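Pyruvate kinase (Cryptosporidium parvum, PDB 4DRS) probably catalyses the last step of glycolysis, the transfer of the phosphoryl group of phosphoenolpyruvate to ADP, giving pyruvate and ATP. Local coordinates at residues L108-P113 with D231-S236; D288-A293 with K322-A327; C151-L156 with V208-I213; F237-A242 with I271-G276. All coordinates share one frame; numbering follows the deposited sequence.

Interactions 1, 2 and 4 belong to the parallel eight-stranded barrel. Interaction 1 pairs its third and fourth strands and interaction 2 its sixth and seventh; their centres are about 12 Å apart, and Ala234 CB meets Met291 CE at 4.0 Å inside the barrel. Interaction 4 joins the loops after the fourth and fifth strands, its centre about 13 Å from that of interaction 1 and from that of interaction 2. Interaction 3 lies about 17 Å from interaction 1, centre to centre, in the excursion between the third strand and its helix; Pro113 and Ile212 connect it to the barrel. The ADP-binding residue Arg74 is about 3 Å from Asp109, 5 Å from Met291 and 7 Å from Glu272, between nearest side-chain atoms.

Interaction 1. Residues L108-P113 with D231-S236; sequences LDTKGP and DFIALS
Asp109 and Ala234 pair as a parallel bridge, their side chains on the same face of the sheet. Asp109 CB is 4.0 Å from Ala234 CB, Asp109 CG lies 3.9 Å from Ala234 CB, and the carboxylate continues over that methyl, with Asp109 OD2 3.8 Å from Ala234 CB. The tip then turns to cations: OD2 makes a salt bridge with Arg74, an ADP-binding residue, and OD1 makes one with Lys270. OD1 also comes near Ser236 OG, but at a poor angle; that hydroxyl instead donates to Thr110 O at 2.7 Å and has a second bond to Lys270. These are the third and fourth strands of the (β/α)8 barrel, so Asp109 and Ala234 face its interior while Leu108 points outward to helix 215-226. Along the seam Leu108 N donates to Phe232 O at 2.9 Å, Leu108 O accepts from Ala234 N, and Thr110 N reaches Ala234 O at 3.0 Å. Next to Asp109, Thr110 holds OG1 between its backbone N and carbonyl carbon (chi1 62°), which sends CG2 to the apolar side, 4.1 Å from Leu235 CD1. Thr110 OG1 donates to a water 2.8 Å away, and that water donates to Ser236 O.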
# COMPACT_ATOMS: atom_id res chain seq x y z
N LEU A 108 -31.56 -17.51 24.84
CA LEU A 108 -32.74 -16.90 25.43
C LEU A 108 -32.70 -15.39 25.16
O LEU A 108 -31.73 -14.71 25.51
CB LEU A 108 -32.82 -17.22 26.92
CG LEU A 108 -33.99 -16.69 27.76
CD1 LEU A 108 -34.26 -17.60 28.95
CD2 LEU A 108 -33.74 -15.26 28.23
N ASP A 109 -33.74 -14.90 24.51
CA ASP A 109 -33.87 -13.48 24.16
C ASP A 109 -34.91 -12.90 25.11
O ASP A 109 -36.08 -13.29 25.07
CB ASP A 109 -34.34 -13.34 22.70
CG ASP A 109 -34.30 -11.90 22.19
OD1 ASP A 109 -34.79 -10.98 22.87
OD2 ASP A 109 -33.79 -11.70 21.06
N THR A 110 -34.48 -11.98 25.98
CA THR A 110 -35.36 -11.45 27.03
C THR A 110 -36.48 -10.60 26.46
O THR A 110 -36.31 -9.95 25.43
CB THR A 110 -34.60 -10.62 28.10
OG1 THR A 110 -33.99 -9.48 27.48
CG2 THR A 110 -33.53 -11.46 28.79
N LYS A 111 -37.62 -10.63 27.15
CA LYS A 111 -38.75 -9.77 26.83
C LYS A 111 -38.34 -8.29 26.94
O LYS A 111 -38.64 -7.50 26.05
CB LYS A 111 -39.92 -10.08 27.77
CG LYS A 111 -41.19 -9.32 27.47
CD LYS A 111 -42.32 -9.74 28.40
CE LYS A 111 -43.60 -8.97 28.09
NZ LYS A 111 -44.78 -9.60 28.75
N GLY A 112 -37.66 -7.93 28.02
CA GLY A 112 -37.19 -6.57 28.22
C GLY A 112 -38.30 -5.55 28.46
O GLY A 112 -39.46 -5.92 28.68
N PRO A 113 -37.95 -4.25 28.42
CA PRO A 113 -38.90 -3.19 28.75
C PRO A 113 -39.84 -2.85 27.60
O PRO A 113 -39.79 -1.74 27.06
CB PRO A 113 -37.98 -2.00 29.07
CG PRO A 113 -36.77 -2.23 28.23
CD PRO A 113 -36.62 -3.72 28.08
N ASP A 231 -26.92 -21.25 26.53
CA ASP A 231 -25.61 -20.77 26.07
C ASP A 231 -25.50 -19.26 25.88
O ASP A 231 -24.41 -18.68 26.03
CB ASP A 231 -25.23 -21.50 24.79
CG ASP A 231 -25.43 -22.99 24.91
OD1 ASP A 231 -24.66 -23.63 25.66
OD2 ASP A 231 -26.36 -23.52 24.25
N PHE A 232 -26.62 -18.62 25.56
CA PHE A 232 -26.63 -17.18 25.31
C PHE A 232 -27.85 -16.51 25.94
O PHE A 232 -28.94 -17.09 25.99
CB PHE A 232 -26.61 -16.89 23.80
CG PHE A 232 -25.57 -17.67 23.04
CD1 PHE A 232 -24.24 -17.26 23.04
CD2 PHE A 232 -25.92 -18.81 22.35
CE1 PHE A 232 -23.28 -17.98 22.35
CE2 PHE A 232 -24.96 -19.54 21.65
CZ PHE A 232 -23.64 -19.12 21.65
N ILE A 233 -27.63 -15.29 26.43
CA ILE A 233 -28.71 -14.41 26.84
C ILE A 233 -28.66 -13.18 25.92
O ILE A 233 -27.72 -12.38 25.99
CB ILE A 233 -28.56 -13.96 28.32
CG1 ILE A 233 -28.62 -15.15 29.27
CG2 ILE A 233 -29.65 -12.95 28.68
CD1 ILE A 233 -28.16 -14.86 30.68
N ALA A 234 -29.65 -13.06 25.05
CA ALA A 234 -29.79 -11.87 24.22
C ALA A 234 -30.58 -10.85 25.02
O ALA A 234 -31.79 -10.98 25.22
CB ALA A 234 -30.49 -12.20 22.91
N LEU A 235 -29.87 -9.84 25.51
CA LEU A 235 -30.44 -8.86 26.42
C LEU A 235 -31.08 -7.73 25.62
O LEU A 235 -30.38 -6.95 24.95
CB LEU A 235 -29.33 -8.34 27.34
CG LEU A 235 -29.61 -8.01 28.80
CD1 LEU A 235 -30.18 -9.21 29.54
CD2 LEU A 235 -28.33 -7.53 29.46
N SER A 236 -32.41 -7.66 25.66
CA SER A 236 -33.16 -6.66 24.87
C SER A 236 -33.02 -5.23 25.40
O SER A 236 -33.03 -5.01 26.62
CB SER A 236 -34.64 -7.03 24.78
OG SER A 236 -34.83 -8.23 24.05
O HOH W 1 -33.62 -6.97 28.60

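Interaction 2. Residues D288-A293 with K322-A327; sequences DGIMVA and KPVVTA
Asp288 O lies 3.2 Å from Pro323 CD at the start of this pairing, while the Asp288 carboxylate turns away, OD1 to a salt bridge with Arg248 and OD2 to a hydrogen bond from Ile267 N. Lys322, whose CD passes the same Asp288 carbonyl, folds back through bends at chi2 and chi4, and its NZ donates to the carbonyls of Cys284 and Ser287. Gly289 leads into the sixth strand of the TIM barrel, which runs 15° from the seventh. Ile290 N donates to Pro323 O at 3.0 Å, and Ile290 O accepts from Val325 N at 2.8 Å. On the outer face Ile290 CG2 meets Val324 CG2 at 4.2 Å, both packing on Cys317 of helix 306-320. Met291 points inward; its CG, anti to the backbone N (chi1 -175°), lies 4.0 Å from Val325 CB, and Met291, Val325 and Ala327 all touch Met360 of the eighth strand. Val292 N bonds to Val325 O at 2.9 Å, and its CG2 looks across at Val324 CG2. At Val292 O the bond from Ala327 N is longer, 3.1 Å, and bent to 137°. Ala293 CA makes a CA-H...O contact with Ala327 O at 3.4 Å. Backbone bonds therefore fix the register here, whereas side chains on either face of the sheet meet by apolar contact, with the charged ends of Asp288 and Lys322 engaged by other partners.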
# COMPACT_ATOMS: atom_id res chain seq x y z
N ASP A 288 -20.25 -9.87 25.84
CA ASP A 288 -19.56 -10.96 25.15
C ASP A 288 -19.84 -10.90 23.65
O ASP A 288 -19.16 -11.55 22.86
CB ASP A 288 -19.99 -12.33 25.69
CG ASP A 288 -19.69 -12.49 27.18
OD1 ASP A 288 -18.59 -12.09 27.61
OD2 ASP A 288 -20.55 -13.02 27.91
N GLY A 289 -20.86 -10.13 23.28
CA GLY A 289 -21.25 -9.97 21.89
C GLY A 289 -22.31 -8.90 21.72
O GLY A 289 -22.91 -8.45 22.70
N ILE A 290 -22.54 -8.51 20.46
CA ILE A 290 -23.55 -7.51 20.11
C ILE A 290 -24.57 -8.07 19.11
O ILE A 290 -24.22 -8.82 18.19
CB ILE A 290 -22.89 -6.23 19.53
CG1 ILE A 290 -22.13 -5.46 20.63
CG2 ILE A 290 -23.90 -5.33 18.81
CD1 ILE A 290 -22.98 -4.96 21.78
N MET A 291 -25.83 -7.72 19.30
CA MET A 291 -26.86 -7.93 18.29
C MET A 291 -27.42 -6.58 17.83
O MET A 291 -27.81 -5.75 18.65
CB MET A 291 -27.98 -8.82 18.83
CG MET A 291 -29.05 -9.19 17.81
SD MET A 291 -30.43 -10.13 18.49
CE MET A 291 -29.61 -11.62 19.07
N VAL A 292 -27.43 -6.38 16.52
CA VAL A 292 -28.06 -5.22 15.92
C VAL A 292 -29.45 -5.63 15.46
O VAL A 292 -29.59 -6.47 14.57
CB VAL A 292 -27.25 -4.67 14.74
CG1 VAL A 292 -27.95 -3.46 14.12
CG2 VAL A 292 -25.84 -4.31 15.19
N ALA A 293 -30.48 -5.05 16.09
CA ALA A 293 -31.87 -5.42 15.83
C ALA A 293 -32.78 -4.22 15.61
O ALA A 293 -32.42 -3.09 15.94
CB ALA A 293 -32.40 -6.30 16.96
N LYS A 322 -15.27 -8.94 19.10
CA LYS A 322 -16.52 -9.39 19.72
C LYS A 322 -17.48 -9.84 18.63
O LYS A 322 -17.68 -9.12 17.65
CB LYS A 322 -17.16 -8.26 20.54
CG LYS A 322 -16.38 -7.79 21.75
CD LYS A 322 -16.51 -8.74 22.93
CE LYS A 322 -15.63 -8.31 24.10
NZ LYS A 322 -16.18 -7.10 24.78
N PRO A 323 -18.09 -11.03 18.79
CA PRO A 323 -19.04 -11.51 17.77
C PRO A 323 -20.21 -10.55 17.62
O PRO A 323 -20.70 -10.01 18.61
CB PRO A 323 -19.54 -12.84 18.34
CG PRO A 323 -18.58 -13.21 19.43
CD PRO A 323 -17.99 -11.93 19.95
N VAL A 324 -20.63 -10.31 16.38
CA VAL A 324 -21.77 -9.43 16.10
C VAL A 324 -22.84 -10.13 15.27
O VAL A 324 -22.54 -10.80 14.27
CB VAL A 324 -21.34 -8.09 15.44
CG1 VAL A 324 -20.69 -8.33 14.08
CG2 VAL A 324 -22.52 -7.13 15.33
N VAL A 325 -24.08 -9.98 15.70
CA VAL A 325 -25.23 -10.62 15.07
C VAL A 325 -26.08 -9.57 14.36
O VAL A 325 -26.53 -8.60 14.97
CB VAL A 325 -26.10 -11.35 16.12
CG1 VAL A 325 -27.28 -12.06 15.45
CG2 VAL A 325 -25.26 -12.34 16.92
N THR A 326 -26.27 -9.76 13.05
CA THR A 326 -27.20 -8.95 12.26
C THR A 326 -28.57 -9.63 12.21
O THR A 326 -28.69 -10.78 11.82
CB THR A 326 -26.66 -8.71 10.84
OG1 THR A 326 -25.51 -7.87 10.92
CG2 THR A 326 -27.71 -8.04 9.95
N ALA A 327 -29.61 -8.89 12.60
CA ALA A 327 -30.94 -9.46 12.78
C ALA A 327 -32.02 -8.41 12.64
O ALA A 327 -32.55 -7.92 13.64
CB ALA A 327 -31.03 -10.10 14.16

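Interaction 3. Residues C151-L156 with V208-I213; sequences CSYSLL and VHLPII
Tyr153 reaches across to Val208, His209 and Leu210, tying a loop of the small β-domain, inserted after the third barrel strand of pyruvate kinases, to the connection that leads back to the barrel. Hydrogen bonding centres on the phenol: His209 N donates to Tyr153 OH at 2.7 Å, nearly straight at 162°, and the same oxygen is bonded to Ser159 OG. Backbone turns shape both partners. A type I turn from Tyr153 to Leu156 closes with Leu156 N to Tyr153 O at 3.2 Å, and His209 is the centre of an inverse gamma turn whose Leu210 N to Val208 O bond is weak. At the backbone end of the residue, Tyr153 N donates to Cys151 SG at 3.5 Å.

Van der Waals contacts flank the ring, which stands with CG anti to the backbone N (chi1 -176°). The turn's own backbone, at Leu155 C and Leu156 N, lies over one face, and Val208 CG1 lies over the opposite face, 4.1 Å from Tyr153 CZ. Leu210 slides past in the opposing direction, its CG 3.8 Å from Tyr153 CE1. Leu155 CD1 lies 3.8 Å from His209 CB. Tyr153 OH lies at the edge of the imidazole, near its plane, 3.6 Å from His209 CD2.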
# COMPACT_ATOMS: atom_id res chain seq x y z
N CYS A 151 -53.61 -2.30 28.31
CA CYS A 151 -52.20 -1.93 28.25
C CYS A 151 -51.43 -2.56 29.41
O CYS A 151 -51.91 -2.58 30.55
CB CYS A 151 -52.06 -0.41 28.27
SG CYS A 151 -50.38 0.24 28.15
N SER A 152 -50.23 -3.06 29.13
CA SER A 152 -49.40 -3.71 30.13
C SER A 152 -48.64 -2.72 31.02
O SER A 152 -48.20 -3.07 32.11
CB SER A 152 -48.41 -4.67 29.46
OG SER A 152 -47.59 -3.97 28.54
N TYR A 153 -48.50 -1.49 30.54
CA TYR A 153 -47.71 -0.46 31.21
C TYR A 153 -48.59 0.36 32.16
O TYR A 153 -49.33 1.25 31.73
CB TYR A 153 -47.02 0.41 30.14
CG TYR A 153 -46.08 1.49 30.63
CD1 TYR A 153 -45.12 1.22 31.60
CD2 TYR A 153 -46.14 2.77 30.09
CE1 TYR A 153 -44.25 2.22 32.04
CE2 TYR A 153 -45.28 3.77 30.52
CZ TYR A 153 -44.34 3.49 31.49
OH TYR A 153 -43.49 4.49 31.91
N SER A 154 -48.51 0.05 33.45
CA SER A 154 -49.38 0.68 34.45
C SER A 154 -49.03 2.15 34.73
O SER A 154 -49.85 2.90 35.26
CB SER A 154 -49.39 -0.12 35.76
OG SER A 154 -48.18 0.03 36.47
N LEU A 155 -47.81 2.54 34.37
CA LEU A 155 -47.36 3.93 34.50
C LEU A 155 -47.64 4.76 33.24
O LEU A 155 -47.08 5.86 33.08
CB LEU A 155 -45.87 3.98 34.86
CG LEU A 155 -45.45 3.80 36.32
CD1 LEU A 155 -43.96 3.53 36.42
CD2 LEU A 155 -45.83 5.02 37.16
N LEU A 156 -48.50 4.25 32.36
CA LEU A 156 -48.87 4.96 31.13
C LEU A 156 -49.45 6.37 31.36
O LEU A 156 -49.02 7.31 30.69
CB LEU A 156 -49.83 4.13 30.26
CG LEU A 156 -50.33 4.74 28.95
CD1 LEU A 156 -49.19 4.99 27.97
CD2 LEU A 156 -51.40 3.87 28.31
N VAL A 208 -40.01 6.00 29.02
CA VAL A 208 -40.69 4.81 29.50
C VAL A 208 -40.05 4.36 30.81
O VAL A 208 -38.85 4.05 30.85
CB VAL A 208 -40.63 3.67 28.45
CG1 VAL A 208 -41.29 2.40 28.99
CG2 VAL A 208 -41.30 4.10 27.15
N HIS A 209 -40.84 4.34 31.88
CA HIS A 209 -40.32 4.01 33.20
C HIS A 209 -40.35 2.53 33.48
O HIS A 209 -41.02 2.06 34.40
CB HIS A 209 -41.03 4.83 34.29
CG HIS A 209 -40.91 6.32 34.10
ND1 HIS A 209 -39.80 7.01 34.43
CD2 HIS A 209 -41.81 7.26 33.59
CE1 HIS A 209 -39.98 8.31 34.15
NE2 HIS A 209 -41.21 8.46 33.63
N LEU A 210 -39.60 1.78 32.67
CA LEU A 210 -39.43 0.34 32.87
C LEU A 210 -37.95 -0.00 33.01
O LEU A 210 -37.10 0.65 32.39
CB LEU A 210 -40.06 -0.45 31.72
CG LEU A 210 -41.60 -0.54 31.63
CD1 LEU A 210 -42.01 -1.24 30.34
CD2 LEU A 210 -42.21 -1.25 32.83
N PRO A 211 -37.62 -1.02 33.82
CA PRO A 211 -36.22 -1.45 33.90
C PRO A 211 -35.80 -2.22 32.65
O PRO A 211 -36.64 -2.82 31.97
CB PRO A 211 -36.19 -2.37 35.13
CG PRO A 211 -37.60 -2.52 35.60
CD PRO A 211 -38.51 -1.92 34.58
N ILE A 212 -34.50 -2.20 32.35
CA ILE A 212 -33.96 -3.00 31.26
C ILE A 212 -34.08 -4.48 31.60
O ILE A 212 -34.47 -5.30 30.78
CB ILE A 212 -32.50 -2.60 30.93
CG1 ILE A 212 -32.41 -1.09 30.61
CG2 ILE A 212 -31.93 -3.45 29.79
CD1 ILE A 212 -33.36 -0.57 29.54
N ILE A 213 -33.75 -4.82 32.85
CA ILE A 213 -33.96 -6.16 33.36
C ILE A 213 -34.99 -6.06 34.49
O ILE A 213 -34.65 -5.71 35.62
CB ILE A 213 -32.64 -6.82 33.84
CG1 ILE A 213 -31.56 -6.70 32.77
CG2 ILE A 213 -32.86 -8.28 34.20
CD1 ILE A 213 -30.18 -7.15 33.22

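Interaction 4. Residues F237-A242 with I271-G276; sequences FVQNGA and IENLEG
Phe237 lies with one ring face over Glu272, where the loops after the fourth and fifth strands of the (β/α)8 barrel meet, each leading to an asparagine N-cap: Asn240 before helix 241-252 and Asn273 before helix 274-278. This end is the tightly packed one. Glu272 CB makes a CH-pi contact 4.0 Å from the Phe237 ring centroid, 14° off the ring normal. The rest of the Glu272 chain extends across the face until OE2 accepts from Phe237 N at 2.8 Å, on the anti side and 32° out of the carboxylate plane. OE2 also has a weak, long ion pair with Lys270, and OE1 a weak hydrogen bond to a bound glycerol.

Asn273 divides its amide between two tasks, which together fix its rotation. Its ND2 comes to the edge of the phenyl ring, 3.8 Å from Phe237 CD1, and donates to a lone pair of Gln239 OE1 at 2.8 Å. OD1 accepts from Gly276 N at 3.1 Å, a capping bond. Beside it a water accepts from Glu272 N at 2.7 Å, with Val238 O and Asn273 OD1 close by. Gly276, with no side chain, brings its CA to 3.7 Å from Val238 O.

Around Gln239 and Glu275, both partly exposed and without a hydrogen bond to each other, the contact is looser. Their side chains cross at about a right angle, amide and carboxylate planes 76° apart, and touch mainly through their aliphatic parts, with Gln239 CG 3.9 Å from Glu275 CB.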
# COMPACT_ATOMS: atom_id res chain seq x y z
N PHE A 237 -32.91 -4.28 24.48
CA PHE A 237 -32.88 -2.84 24.78
C PHE A 237 -31.81 -2.40 25.78
O PHE A 237 -32.08 -1.58 26.66
CB PHE A 237 -34.26 -2.33 25.24
CG PHE A 237 -35.27 -2.20 24.14
CD1 PHE A 237 -35.41 -1.00 23.44
CD2 PHE A 237 -36.09 -3.28 23.79
CE1 PHE A 237 -36.34 -0.88 22.41
CE2 PHE A 237 -37.01 -3.16 22.77
CZ PHE A 237 -37.14 -1.96 22.07
N VAL A 238 -30.60 -2.93 25.66
CA VAL A 238 -29.48 -2.47 26.48
C VAL A 238 -29.16 -1.03 26.11
O VAL A 238 -29.17 -0.67 24.93
CB VAL A 238 -28.24 -3.38 26.30
CG1 VAL A 238 -27.03 -2.82 27.04
CG2 VAL A 238 -28.55 -4.78 26.79
N GLN A 239 -28.89 -0.20 27.11
CA GLN A 239 -28.70 1.24 26.90
C GLN A 239 -27.38 1.79 27.44
O GLN A 239 -26.95 2.87 27.05
CB GLN A 239 -29.88 2.01 27.48
CG GLN A 239 -31.19 1.73 26.76
CD GLN A 239 -32.38 2.48 27.33
OE1 GLN A 239 -33.40 2.64 26.65
NE2 GLN A 239 -32.26 2.94 28.58
N ASN A 240 -26.75 1.03 28.34
CA ASN A 240 -25.43 1.39 28.88
C ASN A 240 -24.76 0.18 29.52
O ASN A 240 -25.41 -0.84 29.74
CB ASN A 240 -25.55 2.53 29.89
CG ASN A 240 -26.74 2.39 30.80
OD1 ASN A 240 -26.84 1.43 31.58
ND2 ASN A 240 -27.68 3.32 30.71
N GLY A 241 -23.47 0.31 29.82
CA GLY A 241 -22.69 -0.75 30.45
C GLY A 241 -23.24 -1.25 31.77
O GLY A 241 -23.02 -2.40 32.15
N ALA A 242 -23.98 -0.39 32.47
CA ALA A 242 -24.59 -0.74 33.75
C ALA A 242 -25.66 -1.81 33.59
O ALA A 242 -25.86 -2.63 34.50
CB ALA A 242 -25.16 0.50 34.43
N ILE A 271 -28.60 -3.78 20.61
CA ILE A 271 -28.70 -2.36 20.38
C ILE A 271 -29.97 -2.13 19.57
O ILE A 271 -30.05 -2.50 18.39
CB ILE A 271 -27.46 -1.81 19.64
CG1 ILE A 271 -26.17 -2.27 20.35
CG2 ILE A 271 -27.53 -0.29 19.49
CD1 ILE A 271 -26.06 -1.89 21.81
N GLU A 272 -30.98 -1.55 20.21
CA GLU A 272 -32.32 -1.44 19.65
C GLU A 272 -32.87 -0.01 19.71
O GLU A 272 -34.02 0.23 19.34
CB GLU A 272 -33.29 -2.35 20.41
CG GLU A 272 -33.03 -3.84 20.25
CD GLU A 272 -34.12 -4.67 20.88
OE1 GLU A 272 -35.20 -4.82 20.27
OE2 GLU A 272 -33.88 -5.19 21.99
N ASN A 273 -32.06 0.93 20.19
CA ASN A 273 -32.47 2.33 20.26
C ASN A 273 -31.30 3.30 20.30
O ASN A 273 -30.14 2.89 20.35
CB ASN A 273 -33.43 2.57 21.44
CG ASN A 273 -32.79 2.38 22.80
OD1 ASN A 273 -31.57 2.26 22.93
ND2 ASN A 273 -33.62 2.36 23.83
N LEU A 274 -31.62 4.60 20.27
CA LEU A 274 -30.62 5.66 20.18
C LEU A 274 -29.64 5.65 21.35
O LEU A 274 -28.44 5.81 21.15
CB LEU A 274 -31.30 7.04 20.03
CG LEU A 274 -30.43 8.28 19.78
CD1 LEU A 274 -29.50 8.11 18.59
CD2 LEU A 274 -31.30 9.52 19.61
N GLU A 275 -30.16 5.46 22.57
CA GLU A 275 -29.32 5.38 23.76
C GLU A 275 -28.23 4.33 23.62
O GLU A 275 -27.05 4.62 23.85
CB GLU A 275 -30.16 5.11 25.02
CG GLU A 275 -30.50 6.35 25.83
CD GLU A 275 -29.29 6.98 26.50
OE1 GLU A 275 -28.60 6.28 27.27
OE2 GLU A 275 -29.03 8.17 26.26
N GLY A 276 -28.63 3.13 23.22
CA GLY A 276 -27.69 2.04 22.95
C GLY A 276 -26.63 2.40 21.93
O GLY A 276 -25.46 2.04 22.10
O HOH W 2 -30.79 -0.61 22.76